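Carbonic anhydrase (PDB 5SWC) catalyses the zinc-dependent, reversible hydration of carbon dioxide to hydrogencarbonate, supplying CO2 to RuBisCO inside the cyanobacterial carboxysome. Local coordinates at residues D155-L160 and V170-L175; K124-L129 and K144-T149; Y102-L107 and H188-R193; Q177-Q182 and P232-A237. All coordinates share one frame; numbering follows the deposited sequence. Where two conformers were deposited one is given.

Contact 1 (D155-L160 and V170-L175)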
loop_
_atom_site.group_PDB
_atom_site.type_symbol
_atom_site.label_atom_id
_atom_site.label_comp_id
_atom_site.label_asym_id
_atom_site.label_seq_id
_atom_site.Cartn_x
_atom_site.Cartn_y
_atom_site.Cartn_z
ATOM N N ASP A 155 4.449 6.174 -27.829
ATOM C CA ASP A 155 5.452 5.443 -28.572
ATOM C C ASP A 155 5.045 5.184 -30.016
ATOM O O ASP A 155 5.920 5.172 -30.878
ATOM C CB ASP A 155 5.756 4.071 -27.935
ATOM C CG ASP A 155 6.507 4.158 -26.612
ATOM O OD1 ASP A 155 7.079 5.223 -26.277
ATOM O OD2 ASP A 155 6.488 3.119 -25.888
ATOM N N ASN A 156 3.748 4.976 -30.269
ATOM C CA ASN A 156 3.291 4.430 -31.527
ATOM C C ASN A 156 2.458 5.386 -32.362
ATOM O O ASN A 156 2.251 5.099 -33.539
ATOM C CB ASN A 156 2.479 3.154 -31.315
ATOM C CG ASN A 156 3.312 2.031 -30.769
ATOM O OD1 ASN A 156 4.079 1.404 -31.519
ATOM N ND2 ASN A 156 3.217 1.788 -29.466
ATOM N N TYR A 157 1.938 6.451 -31.737
ATOM C CA TYR A 157 1.103 7.459 -32.416
ATOM C C TYR A 157 1.663 8.864 -32.210
ATOM O O TYR A 157 0.915 9.839 -32.063
ATOM C CB TYR A 157 -0.332 7.420 -31.962
ATOM C CG TYR A 157 -1.041 6.129 -32.224
ATOM C CD1 TYR A 157 -1.061 5.131 -31.281
ATOM C CD2 TYR A 157 -1.670 5.895 -33.437
ATOM C CE1 TYR A 157 -1.742 3.954 -31.489
ATOM C CE2 TYR A 157 -2.347 4.710 -33.664
ATOM C CZ TYR A 157 -2.365 3.732 -32.687
ATOM O OH TYR A 157 -3.027 2.538 -32.883
ATOM N N SER A 158 2.985 8.950 -32.220
ATOM C CA SER A 158 3.696 10.175 -31.845
ATOM C C SER A 158 3.473 11.305 -32.831
ATOM O O SER A 158 3.792 12.457 -32.546
ATOM C CB SER A 158 5.188 9.900 -31.714
ATOM O OG SER A 158 5.779 9.719 -32.986
ATOM N N HIS A 159 2.927 10.979 -33.992
ATOM C CA HIS A 159 2.732 11.986 -35.027
ATOM C C HIS A 159 1.293 12.524 -35.110
ATOM O O HIS A 159 0.992 13.388 -35.938
ATOM C CB HIS A 159 3.225 11.443 -36.363
ATOM C CG HIS A 159 4.710 11.220 -36.410
ATOM N ND1 HIS A 159 5.294 10.014 -36.077
ATOM C CD2 HIS A 159 5.729 12.049 -36.743
ATOM C CE1 HIS A 159 6.607 10.108 -36.212
ATOM N NE2 HIS A 159 6.896 11.331 -36.618
ATOM N N LEU A 160 0.426 12.046 -34.232
ATOM C CA LEU A 160 -0.955 12.522 -34.144
ATOM C C LEU A 160 -1.040 13.652 -33.142
ATOM O O LEU A 160 -0.299 13.698 -32.174
ATOM C CB LEU A 160 -1.912 11.407 -33.688
ATOM C CG LEU A 160 -2.157 10.240 -34.635
ATOM C CD1 LEU A 160 -3.169 9.284 -34.052
ATOM C CD2 LEU A 160 -2.592 10.735 -35.990
ATOM N N VAL A 170 -8.808 7.420 -26.461
ATOM C CA VAL A 170 -10.069 6.832 -26.009
ATOM C C VAL A 170 -10.118 5.335 -26.384
ATOM O O VAL A 170 -10.485 4.466 -25.570
ATOM C CB VAL A 170 -11.241 7.604 -26.581
ATOM C CG1 VAL A 170 -12.549 6.823 -26.447
ATOM C CG2 VAL A 170 -11.360 8.961 -25.920
ATOM N N ALA A 171 -9.759 5.020 -27.637
ATOM C CA ALA A 171 -9.842 3.638 -28.123
ATOM C C ALA A 171 -8.822 2.736 -27.415
ATOM O O ALA A 171 -9.152 1.643 -26.930
ATOM C CB ALA A 171 -9.635 3.613 -29.624
ATOM N N GLU A 172 -7.572 3.184 -27.364
ATOM C CA GLU A 172 -6.508 2.400 -26.733
ATOM C C GLU A 172 -6.763 2.224 -25.231
ATOM O O GLU A 172 -6.418 1.185 -24.647
ATOM C CB GLU A 172 -5.149 3.025 -27.052
ATOM C CG GLU A 172 -4.712 2.874 -28.498
ATOM C CD GLU A 172 -4.444 1.429 -28.927
ATOM O OE1 GLU A 172 -4.322 0.505 -28.089
ATOM O OE2 GLU A 172 -4.291 1.265 -30.174
ATOM N N ASN A 173 -7.410 3.192 -24.597
ATOM C CA ASN A 173 -7.720 3.058 -23.182
ATOM C C ASN A 173 -8.657 1.883 -22.941
ATOM O O ASN A 173 -8.470 1.158 -21.952
ATOM C CB ASN A 173 -8.317 4.388 -22.658
ATOM C CG ASN A 173 -8.648 4.344 -21.208
ATOM O OD1 ASN A 173 -7.763 4.217 -20.351
ATOM N ND2 ASN A 173 -9.938 4.537 -20.896
ATOM N N ILE A 174 -9.640 1.692 -23.789
ATOM C CA ILE A 174 -10.559 0.553 -23.690
ATOM C C ILE A 174 -9.748 -0.746 -23.780
ATOM O O ILE A 174 -9.949 -1.660 -22.951
ATOM C CB ILE A 174 -11.648 0.639 -24.761
ATOM C CG1 ILE A 174 -12.567 1.831 -24.467
ATOM C CG2 ILE A 174 -12.426 -0.661 -24.867
ATOM C CD1 ILE A 174 -13.299 2.288 -25.673
ATOM N N LEU A 175 -8.832 -0.841 -24.726
ATOM C CA LEU A 175 -8.040 -2.059 -24.934
ATOM C C LEU A 175 -7.177 -2.351 -23.699
ATOM O O LEU A 175 -7.048 -3.492 -23.276
ATOM C CB LEU A 175 -7.223 -1.946 -26.207
ATOM C CG LEU A 175 -8.074 -1.699 -27.463
ATOM C CD1 LEU A 175 -7.232 -1.812 -28.681
ATOM C CD2 LEU A 175 -9.223 -2.657 -27.504
#
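One polar bond carries this contact: the phenol of Tyr157 donates from OH to OE2 of Glu172 over 3.2 Å. The hydroxyl meets OE2 on its anti side, 23° out of the carboxylate plane. The two side chains cross at about a right angle, ring and carboxylate planes being inclined by 44°. Glu172 reaches the phenol by bending at its second torsion (chi2 -66°), which turns the carboxylate off the helix and places OE2 also 3.9 Å from Tyr157 CE1. The buried carboxylate thus accepts a hydrogen bond from a partly exposed tyrosine, which would be expected to stabilise its negative charge.

The bond ties the connection after helix 147-156 to helix 162-181, consecutive helices of the beta-class carbonic anhydrase fold. Tyr157 is the first residue to leave helical geometry after helix 147-156, and it opens a type I beta turn closed by Leu160 N to Tyr157 O at 3.1 Å. The turn swings the chain round, and the phenol of Tyr157 reaches Glu172 on helix 162-181.

Apolar contacts flank the bond, Tyr157 lying against Leu152 and Val168. In the turn itself, Leu160 packs on Leu165 and Val168. On the subunit interface, His192 of the second subunit rests on Asn156 and Glu172, while Asp155 OD2 is hydrogen-bonded to Ser189 OG of that subunit.

Contact 2 (K124-L129 and K144-T149)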
loop_
_atom_site.group_PDB
_atom_site.type_symbol
_atom_site.label_atom_id
_atom_site.label_comp_id
_atom_site.label_asym_id
_atom_site.label_seq_id
_atom_site.Cartn_x
_atom_site.Cartn_y
_atom_site.Cartn_z
ATOM N N LYS A 124 -8.082 13.372 -22.130
ATOM C CA LYS A 124 -7.421 14.658 -22.293
ATOM C C LYS A 124 -6.352 14.862 -21.210
ATOM O O LYS A 124 -5.229 15.296 -21.482
ATOM C CB LYS A 124 -8.447 15.781 -22.281
ATOM C CG LYS A 124 -9.403 15.730 -23.476
ATOM C CD LYS A 124 -10.395 16.906 -23.377
ATOM C CE LYS A 124 -11.415 16.855 -24.468
ATOM N NZ LYS A 124 -12.231 18.104 -24.444
ATOM N N GLY A 125 -6.713 14.493 -19.991
ATOM C CA GLY A 125 -5.795 14.568 -18.864
ATOM C C GLY A 125 -4.569 13.683 -19.045
ATOM O O GLY A 125 -3.440 14.088 -18.779
ATOM N N LEU A 126 -4.824 12.448 -19.458
ATOM C CA LEU A 126 -3.740 11.493 -19.684
ATOM C C LEU A 126 -2.669 12.005 -20.640
ATOM O O LEU A 126 -1.502 11.748 -20.461
ATOM C CB LEU A 126 -4.351 10.193 -20.220
ATOM C CG LEU A 126 -3.377 9.041 -20.329
ATOM C CD1 LEU A 126 -2.937 8.563 -18.954
ATOM C CD2 LEU A 126 -4.019 7.901 -21.133
ATOM N N LEU A 127 -3.117 12.748 -21.664
ATOM C CA LEU A 127 -2.226 13.296 -22.662
ATOM C C LEU A 127 -1.496 14.567 -22.198
ATOM O O LEU A 127 -0.614 15.068 -22.887
ATOM C CB LEU A 127 -3.025 13.562 -23.938
ATOM C CG LEU A 127 -3.613 12.335 -24.642
ATOM C CD1 LEU A 127 -4.648 12.703 -25.718
ATOM C CD2 LEU A 127 -2.537 11.488 -25.252
ATOM N N LYS A 128 -1.905 15.091 -21.041
ATOM C CA LYS A 128 -1.245 16.228 -20.429
ATOM C C LYS A 128 -1.017 15.926 -18.947
ATOM O O LYS A 128 -1.251 16.747 -18.062
ATOM C CB LYS A 128 -2.040 17.522 -20.638
ATOM C CG LYS A 128 -3.379 17.588 -20.018
ATOM C CD LYS A 128 -3.914 19.011 -20.009
ATOM C CE LYS A 128 -5.113 19.137 -19.074
ATOM N NZ LYS A 128 -6.179 18.129 -19.406
ATOM N N LEU A 129 -0.530 14.722 -18.713
ATOM C CA LEU A 129 -0.533 14.128 -17.379
ATOM C C LEU A 129 0.245 14.955 -16.365
ATOM O O LEU A 129 -0.216 15.181 -15.251
ATOM C CB LEU A 129 0.029 12.704 -17.454
ATOM C CG LEU A 129 0.047 11.926 -16.167
ATOM C CD1 LEU A 129 -1.366 11.592 -15.735
ATOM C CD2 LEU A 129 0.913 10.698 -16.420
ATOM N N LYS A 144 -2.483 6.672 -13.399
ATOM C CA LYS A 144 -1.396 5.682 -13.363
ATOM C C LYS A 144 -1.891 4.314 -13.761
ATOM O O LYS A 144 -1.130 3.528 -14.351
ATOM C CB LYS A 144 -0.772 5.604 -11.966
ATOM C CG LYS A 144 -0.021 6.875 -11.542
ATOM C CD LYS A 144 0.472 6.756 -10.105
ATOM C CE LYS A 144 1.206 8.035 -9.656
ATOM N NZ LYS A 144 1.408 8.039 -8.160
ATOM N N HIS A 145 -3.146 3.996 -13.455
ATOM C CA HIS A 145 -3.652 2.672 -13.752
ATOM C C HIS A 145 -3.897 2.450 -15.230
ATOM O O HIS A 145 -4.070 1.302 -15.644
ATOM C CB HIS A 145 -4.906 2.370 -12.952
ATOM C CG HIS A 145 -4.686 2.354 -11.495
ATOM N ND1 HIS A 145 -3.801 1.501 -10.876
ATOM C CD2 HIS A 145 -5.272 3.086 -10.533
ATOM C CE1 HIS A 145 -3.862 1.703 -9.564
ATOM N NE2 HIS A 145 -4.753 2.659 -9.338
ATOM N N THR A 146 -3.833 3.511 -16.033
ATOM C CA THR A 146 -3.916 3.375 -17.483
ATOM C C THR A 146 -2.620 3.889 -18.144
ATOM O O THR A 146 -2.603 4.237 -19.334
ATOM C CB THR A 146 -5.206 4.015 -18.021
ATOM O OG1 THR A 146 -5.479 3.439 -19.306
ATOM C CG2 THR A 146 -5.133 5.543 -18.142
ATOM N N GLU A 147 -1.503 3.845 -17.427
ATOM C CA GLU A 147 -0.218 4.246 -17.974
ATOM C C GLU A 147 0.150 3.447 -19.220
ATOM O O GLU A 147 0.852 3.939 -20.092
ATOM C CB GLU A 147 0.870 4.151 -16.894
ATOM C CG GLU A 147 2.292 4.378 -17.398
ATOM C CD GLU A 147 2.521 5.770 -17.894
ATOM O OE1 GLU A 147 1.712 6.698 -17.648
ATOM O OE2 GLU A 147 3.567 5.934 -18.549
ATOM N N ALA A 148 -0.305 2.201 -19.307
ATOM C CA ALA A 148 0.007 1.409 -20.486
ATOM C C ALA A 148 -0.567 2.043 -21.740
ATOM O O ALA A 148 0.022 1.911 -22.823
ATOM C CB ALA A 148 -0.439 -0.049 -20.306
ATOM N N THR A 149 -1.701 2.723 -21.618
ATOM C CA THR A 149 -2.315 3.453 -22.733
ATOM C C THR A 149 -1.410 4.591 -23.109
ATOM O O THR A 149 -1.128 4.790 -24.273
ATOM C CB THR A 149 -3.662 4.011 -22.329
ATOM O OG1 THR A 149 -4.465 2.944 -21.793
ATOM C CG2 THR A 149 -4.369 4.685 -23.469
#
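Thr146 presents its methyl to Leu126: CG2 is 3.8 Å from CD1 and 4.0 Å from CD2, both branches of the leucine resting on the one methyl. That methyl sits between the backbone N and the carbonyl carbon of its own residue, while OG1 lies anti to the N (chi1 -159°) and is engaged on helix 162-181, with a hydrogen bond to Asn173 OD1. Although Thr146 occupies the N-cap position of helix 147-156, its side chain makes no capping bond.

Glu147, the first residue of that helix, sends its carboxylate past the end of Leu129, where OE1 comes to 4.3 Å from CD2. This is a loose van der Waals approach of a methyl to a carboxylate oxygen; the polar partner of OE1 is Arg150 NE, in a salt bridge. The contact thus sets the start of helix 147-156 against the end of helix 121-126 in the helical region following the zinc ligand Cys120 of this beta-class carbonic anhydrase. Leu143, from helix 137-143, covers Leu126 and Leu129 as well.

One turn on from Thr146, Thr149 adds a second methyl. Its CG2 stands 4.0 Å from Leu126 CD2, the two side chains crossing at about a right angle. With CG2 directed to the leucine, OG1 is left on the other branch, 2.7 Å from Thr146 OG1 in a close hydroxyl pair, with Thr176 OG1 as a further partner.

Contact 3 (Y102-L107 and H188-R193)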
loop_
_atom_site.group_PDB
_atom_site.type_symbol
_atom_site.label_atom_id
_atom_site.label_comp_id
_atom_site.label_asym_id
_atom_site.label_seq_id
_atom_site.Cartn_x
_atom_site.Cartn_y
_atom_site.Cartn_z
ATOM N N TYR A 102 -18.409 -8.783 -7.356
ATOM C CA TYR A 102 -19.814 -9.001 -6.958
ATOM C C TYR A 102 -20.679 -9.398 -8.147
ATOM O O TYR A 102 -21.464 -10.347 -8.069
ATOM C CB TYR A 102 -20.358 -7.760 -6.253
ATOM C CG TYR A 102 -21.692 -7.996 -5.602
ATOM C CD1 TYR A 102 -21.791 -8.676 -4.397
ATOM C CD2 TYR A 102 -22.856 -7.610 -6.223
ATOM C CE1 TYR A 102 -23.041 -8.931 -3.820
ATOM C CE2 TYR A 102 -24.075 -7.842 -5.644
ATOM C CZ TYR A 102 -24.172 -8.493 -4.458
ATOM O OH TYR A 102 -25.435 -8.743 -3.918
ATOM N N ALA A 103 -20.522 -8.682 -9.232
ATOM C CA ALA A 103 -21.300 -8.952 -10.450
ATOM C C ALA A 103 -21.082 -10.386 -10.987
ATOM O O ALA A 103 -22.017 -11.091 -11.370
ATOM C CB ALA A 103 -20.947 -7.913 -11.499
ATOM N N LEU A 104 -19.822 -10.805 -11.028
ATOM C CA LEU A 104 -19.501 -12.112 -11.583
ATOM C C LEU A 104 -19.790 -13.244 -10.626
ATOM O O LEU A 104 -20.331 -14.278 -11.030
ATOM C CB LEU A 104 -18.026 -12.153 -11.995
ATOM C CG LEU A 104 -17.753 -11.842 -13.457
ATOM C CD1 LEU A 104 -17.992 -10.372 -13.675
ATOM C CD2 LEU A 104 -16.325 -12.206 -13.826
ATOM N N VAL A 105 -19.467 -13.073 -9.347
ATOM C CA VAL A 105 -19.539 -14.163 -8.398
ATOM C C VAL A 105 -20.893 -14.247 -7.692
ATOM O O VAL A 105 -21.471 -15.325 -7.574
ATOM C CB VAL A 105 -18.401 -14.067 -7.370
ATOM C CG1 VAL A 105 -18.520 -15.196 -6.379
ATOM C CG2 VAL A 105 -17.060 -14.138 -8.106
ATOM N N ALA A 106 -21.396 -13.123 -7.207
ATOM C CA ALA A 106 -22.685 -13.099 -6.524
ATOM C C ALA A 106 -23.850 -13.060 -7.509
ATOM O O ALA A 106 -24.899 -13.703 -7.249
ATOM C CB ALA A 106 -22.756 -11.929 -5.593
ATOM N N LEU A 107 -23.713 -12.313 -8.602
ATOM C CA LEU A 107 -24.818 -12.184 -9.579
ATOM C C LEU A 107 -24.650 -13.002 -10.868
ATOM O O LEU A 107 -25.537 -13.029 -11.707
ATOM C CB LEU A 107 -25.011 -10.707 -9.934
ATOM C CG LEU A 107 -25.188 -9.719 -8.766
ATOM C CD1 LEU A 107 -25.334 -8.290 -9.288
ATOM C CD2 LEU A 107 -26.374 -10.077 -7.933
ATOM N N HIS A 188 -10.404 -14.766 -15.101
ATOM C CA HIS A 188 -9.507 -15.735 -15.676
ATOM C C HIS A 188 -10.091 -17.129 -15.607
ATOM O O HIS A 188 -10.001 -17.883 -16.586
ATOM C CB HIS A 188 -8.202 -15.634 -14.899
ATOM C CG HIS A 188 -7.088 -16.465 -15.453
ATOM N ND1 HIS A 188 -6.602 -16.289 -16.733
ATOM C CD2 HIS A 188 -6.355 -17.451 -14.897
ATOM C CE1 HIS A 188 -5.601 -17.143 -16.926
ATOM N NE2 HIS A 188 -5.436 -17.857 -15.836
ATOM N N SER A 189 -10.695 -17.487 -14.484
ATOM C CA SER A 189 -11.253 -18.809 -14.339
ATOM C C SER A 189 -12.457 -19.044 -15.273
ATOM O O SER A 189 -12.603 -20.082 -15.882
ATOM C CB SER A 189 -11.649 -19.008 -12.900
ATOM O OG SER A 189 -12.236 -20.269 -12.754
ATOM N N ARG A 190 -13.301 -18.028 -15.381
ATOM C CA ARG A 190 -14.501 -18.119 -16.218
ATOM C C ARG A 190 -14.189 -18.116 -17.704
ATOM O O ARG A 190 -14.882 -18.771 -18.485
ATOM C CB ARG A 190 -15.483 -16.998 -15.872
ATOM C CG ARG A 190 -16.196 -17.266 -14.595
ATOM C CD ARG A 190 -16.968 -16.089 -14.064
ATOM N NE ARG A 190 -17.665 -16.447 -12.838
ATOM C CZ ARG A 190 -17.101 -16.611 -11.647
ATOM N NH1 ARG A 190 -15.779 -16.454 -11.465
ATOM N NH2 ARG A 190 -17.873 -16.943 -10.634
ATOM N N LEU A 191 -13.133 -17.406 -18.084
ATOM C CA LEU A 191 -12.681 -17.502 -19.482
ATOM C C LEU A 191 -12.167 -18.871 -19.830
ATOM O O LEU A 191 -12.390 -19.340 -20.958
ATOM C CB LEU A 191 -11.628 -16.414 -19.776
ATOM C CG LEU A 191 -12.201 -14.997 -19.808
ATOM C CD1 LEU A 191 -11.021 -14.001 -19.958
ATOM C CD2 LEU A 191 -13.251 -14.755 -20.922
ATOM N N HIS A 192 -11.518 -19.553 -18.891
ATOM C CA HIS A 192 -11.104 -20.919 -19.152
ATOM C C HIS A 192 -12.313 -21.783 -19.461
ATOM O O HIS A 192 -12.269 -22.587 -20.373
ATOM C CB HIS A 192 -10.349 -21.485 -17.929
ATOM C CG HIS A 192 -10.028 -22.936 -18.033
ATOM N ND1 HIS A 192 -8.830 -23.397 -18.538
ATOM C CD2 HIS A 192 -10.749 -24.041 -17.714
ATOM C CE1 HIS A 192 -8.821 -24.713 -18.509
ATOM N NE2 HIS A 192 -9.972 -25.132 -18.010
ATOM N N ARG A 193 -13.363 -21.603 -18.664
ATOM C CA ARG A 193 -14.598 -22.397 -18.737
ATOM C C ARG A 193 -15.421 -22.033 -19.953
ATOM O O ARG A 193 -16.165 -22.859 -20.470
ATOM C CB ARG A 193 -15.406 -22.146 -17.460
ATOM C CG ARG A 193 -16.675 -22.953 -17.342
ATOM C CD ARG A 193 -17.012 -23.162 -15.879
ATOM N NE ARG A 193 -16.724 -21.960 -15.081
ATOM C CZ ARG A 193 -15.836 -21.894 -14.081
ATOM N NH1 ARG A 193 -15.152 -22.980 -13.703
ATOM N NH2 ARG A 193 -15.652 -20.741 -13.432
HETATM O O HOH W 1 -20.027 -15.306 -14.093
#
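A single water joins the carbonyl oxygen of Leu104 to the guanidinium of Arg190: it donates to Leu104 O over 3.2 Å and accepts a weak bond from Arg190 NE at 2.9 Å. The bridge spans the gap between the last turns of helices 95-106 and 185-193, in the alpha/beta fold of beta-class carbonic anhydrases, where helices pack against a central sheet whose core strands are parallel. The direct approach is longer, with Arg190 NH2 3.6 Å from Leu104 O, and the backbone carbon of Leu104 lies over one face of the guanidinium.

Arg190 crosses to helix 95-106 as an arm extended from CG to NE (chi2 169°, chi3 178°). Along that arm the aliphatic part does its own packing: CD touches Leu104 CD2 at 3.9 Å, the two side chains sliding past each other in opposite directions. Farther out, Val105 CG2 meets NH2 at 3.9 Å, approaching the guanidinium obliquely. The remaining terminal nitrogen, NH1, is hydrogen-bonded to Ala186 O in its own helix, which probably limits the rotation of the group.

Other faces of helix 185-193 turn to a second subunit, where the ring of His192 meets that of Tyr157 of that subunit. Helix 95-106 ends in a wider pi-type turn, in which Tyr102 O accepts from both Ala106 N at 2.9 Å and Leu107 N at 3.0 Å.

Contact 4 (Q177-Q182 and P232-A237)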
loop_
_atom_site.group_PDB
_atom_site.type_symbol
_atom_site.label_atom_id
_atom_site.label_comp_id
_atom_site.label_asym_id
_atom_site.label_seq_id
_atom_site.Cartn_x
_atom_site.Cartn_y
_atom_site.Cartn_z
ATOM N N GLN A 177 -7.917 -1.558 -20.589
ATOM C CA GLN A 177 -8.752 -2.064 -19.514
ATOM C C GLN A 177 -9.149 -3.518 -19.741
ATOM O O GLN A 177 -9.286 -4.251 -18.764
ATOM C CB GLN A 177 -10.010 -1.211 -19.363
ATOM C CG GLN A 177 -9.808 0.263 -19.234
ATOM C CD GLN A 177 -8.616 0.616 -18.443
ATOM O OE1 GLN A 177 -8.414 0.152 -17.311
ATOM N NE2 GLN A 177 -7.775 1.446 -19.020
ATOM N N LEU A 178 -9.283 -3.929 -20.984
ATOM C CA LEU A 178 -9.557 -5.334 -21.276
ATOM C C LEU A 178 -8.395 -6.220 -20.886
ATOM O O LEU A 178 -8.597 -7.320 -20.388
ATOM C CB LEU A 178 -9.909 -5.486 -22.762
ATOM C CG LEU A 178 -11.272 -4.890 -23.091
ATOM C CD1 LEU A 178 -11.369 -4.613 -24.545
ATOM C CD2 LEU A 178 -12.403 -5.776 -22.652
ATOM N N LYS A 179 -7.161 -5.776 -21.095
ATOM C CA LYS A 179 -6.014 -6.512 -20.587
ATOM C C LYS A 179 -5.995 -6.542 -19.064
ATOM O O LYS A 179 -5.718 -7.582 -18.463
ATOM C CB LYS A 179 -4.706 -5.916 -21.115
ATOM C CG LYS A 179 -4.504 -5.941 -22.640
ATOM C CD LYS A 179 -4.514 -7.339 -23.177
ATOM C CE LYS A 179 -4.336 -7.290 -24.694
ATOM N NZ LYS A 179 -4.163 -8.687 -25.179
ATOM N N ASN A 180 -6.299 -5.419 -18.427
ATOM C CA ASN A 180 -6.362 -5.376 -16.979
ATOM C C ASN A 180 -7.396 -6.338 -16.413
ATOM O O ASN A 180 -7.145 -7.048 -15.416
ATOM C CB ASN A 180 -6.642 -3.957 -16.508
ATOM C CG ASN A 180 -5.504 -2.980 -16.815
ATOM O OD1 ASN A 180 -4.413 -3.390 -17.199
ATOM N ND2 ASN A 180 -5.753 -1.683 -16.617
ATOM N N LEU A 181 -8.593 -6.360 -17.017
ATOM C CA LEU A 181 -9.643 -7.237 -16.554
ATOM C C LEU A 181 -9.198 -8.708 -16.547
ATOM O O LEU A 181 -9.606 -9.479 -15.667
ATOM C CB LEU A 181 -10.853 -7.068 -17.434
ATOM C CG LEU A 181 -11.711 -5.888 -17.075
ATOM C CD1 LEU A 181 -12.645 -5.592 -18.228
ATOM C CD2 LEU A 181 -12.530 -6.149 -15.876
ATOM N N GLN A 182 -8.414 -9.099 -17.532
ATOM C CA GLN A 182 -8.016 -10.486 -17.684
ATOM C C GLN A 182 -7.039 -10.955 -16.617
ATOM O O GLN A 182 -6.687 -12.125 -16.571
ATOM C CB GLN A 182 -7.479 -10.705 -19.069
ATOM C CG GLN A 182 -8.648 -10.645 -20.068
ATOM C CD GLN A 182 -8.204 -10.763 -21.477
ATOM O OE1 GLN A 182 -7.889 -11.827 -21.946
ATOM N NE2 GLN A 182 -8.177 -9.644 -22.175
ATOM N N PRO A 232 -7.370 -13.722 -30.059
ATOM C CA PRO A 232 -7.088 -15.159 -29.957
ATOM C C PRO A 232 -5.643 -15.499 -29.648
ATOM O O PRO A 232 -5.352 -16.507 -28.971
ATOM C CB PRO A 232 -7.420 -15.680 -31.360
ATOM C CG PRO A 232 -8.305 -14.689 -31.950
ATOM C CD PRO A 232 -8.011 -13.350 -31.346
ATOM N N GLU A 233 -4.717 -14.668 -30.109
ATOM C CA GLU A 233 -3.299 -14.961 -29.868
ATOM C C GLU A 233 -2.891 -14.785 -28.406
ATOM O O GLU A 233 -1.823 -15.249 -27.995
ATOM C CB GLU A 233 -2.400 -14.106 -30.769
ATOM C CG GLU A 233 -2.268 -12.639 -30.346
ATOM C CD GLU A 233 -3.388 -11.752 -30.855
ATOM O OE1 GLU A 233 -4.382 -12.261 -31.418
ATOM O OE2 GLU A 233 -3.262 -10.522 -30.688
ATOM N N ASP A 234 -3.729 -14.123 -27.616
ATOM C CA ASP A 234 -3.429 -13.910 -26.206
ATOM C C ASP A 234 -4.339 -14.720 -25.304
ATOM O O ASP A 234 -4.430 -14.440 -24.099
ATOM C CB ASP A 234 -3.536 -12.420 -25.863
ATOM C CG ASP A 234 -2.529 -11.598 -26.600
ATOM O OD1 ASP A 234 -1.428 -12.125 -26.874
ATOM O OD2 ASP A 234 -2.840 -10.435 -26.916
ATOM N N GLU A 235 -4.961 -15.765 -25.842
ATOM C CA GLU A 235 -5.865 -16.574 -25.023
ATOM C C GLU A 235 -5.126 -17.204 -23.836
ATOM O O GLU A 235 -5.655 -17.255 -22.697
ATOM C CB GLU A 235 -6.550 -17.645 -25.887
ATOM C CG GLU A 235 -7.655 -18.411 -25.155
ATOM C CD GLU A 235 -8.222 -19.548 -25.963
ATOM O OE1 GLU A 235 -7.999 -19.564 -27.193
ATOM O OE2 GLU A 235 -8.869 -20.428 -25.364
ATOM N N TYR A 236 -3.902 -17.675 -24.091
ATOM C CA TYR A 236 -3.047 -18.319 -23.084
ATOM C C TYR A 236 -3.845 -19.235 -22.176
ATOM O O TYR A 236 -3.956 -19.019 -20.959
ATOM C CB TYR A 236 -2.330 -17.247 -22.276
ATOM C CG TYR A 236 -1.297 -16.489 -23.081
ATOM C CD1 TYR A 236 -0.311 -17.180 -23.760
ATOM C CD2 TYR A 236 -1.289 -15.119 -23.135
ATOM C CE1 TYR A 236 0.645 -16.516 -24.504
ATOM C CE2 TYR A 236 -0.316 -14.436 -23.891
ATOM C CZ TYR A 236 0.620 -15.137 -24.558
ATOM O OH TYR A 236 1.586 -14.462 -25.290
ATOM N N ALA A 237 -4.399 -20.279 -22.789
ATOM C CA ALA A 237 -5.202 -21.255 -22.076
ATOM C C ALA A 237 -4.890 -22.669 -22.521
ATOM O O ALA A 237 -4.381 -22.898 -23.611
ATOM C CB ALA A 237 -6.673 -20.967 -22.324
#
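Lys179 and Asp234 form a salt bridge, NZ donating to OD2 over 2.8 Å. The ammonium meets OD2 on its anti side, 35° out of the carboxylate plane, and the side chains cross at about a right angle. Lys179 gets there by bending at chi2 (-60°) and then running straight. Within the helix end, Gln182 NE2 donates to Leu178 O at 3.0 Å with an N-H...O angle of 160°, from above the carbonyl plane.

NZ has further acceptors: Glu231 OE1 in a second salt bridge and Gln182 OE1 of the second subunit. Because the carboxylates of Asp234 and Glu231 lie close together, the lysine probably offsets their mutual repulsion. The other oxygen of Asp234, OD1, accepts from Gln182 NE2 of the second subunit, and the backbone O of Asp234 from Lys179 NZ of that subunit. These bonds between chains belong to the subunit interface of the hexameric beta-carbonic anhydrase, where the C-terminal region joins helix 162-181.

Contacts 1 and 4 both use helix 162-181, which contact 2 touches through Thr146. Contacts 1 and 2 have centres 10 Å apart and share helix 147-156; they touch where Asn173 OD1 lies 2.6 Å from Thr146 OG1. Contact 4 follows farther along helix 162-181, and Gln177 NE2 comes to 3.1 Å from Thr146 OG1 of contact 2. Contact 3, whose centre is 14 Å from that of contact 4, meets it where Leu191 CD1 packs on Gln182 CG at 4.1 Å. In contact 2 the Leu126 side chain is about 11 Å from the zinc ion bound by Cys58, His117 and Cys120; in contact 1, Val170 packs on Cys120. All four contacts also touch the second subunit.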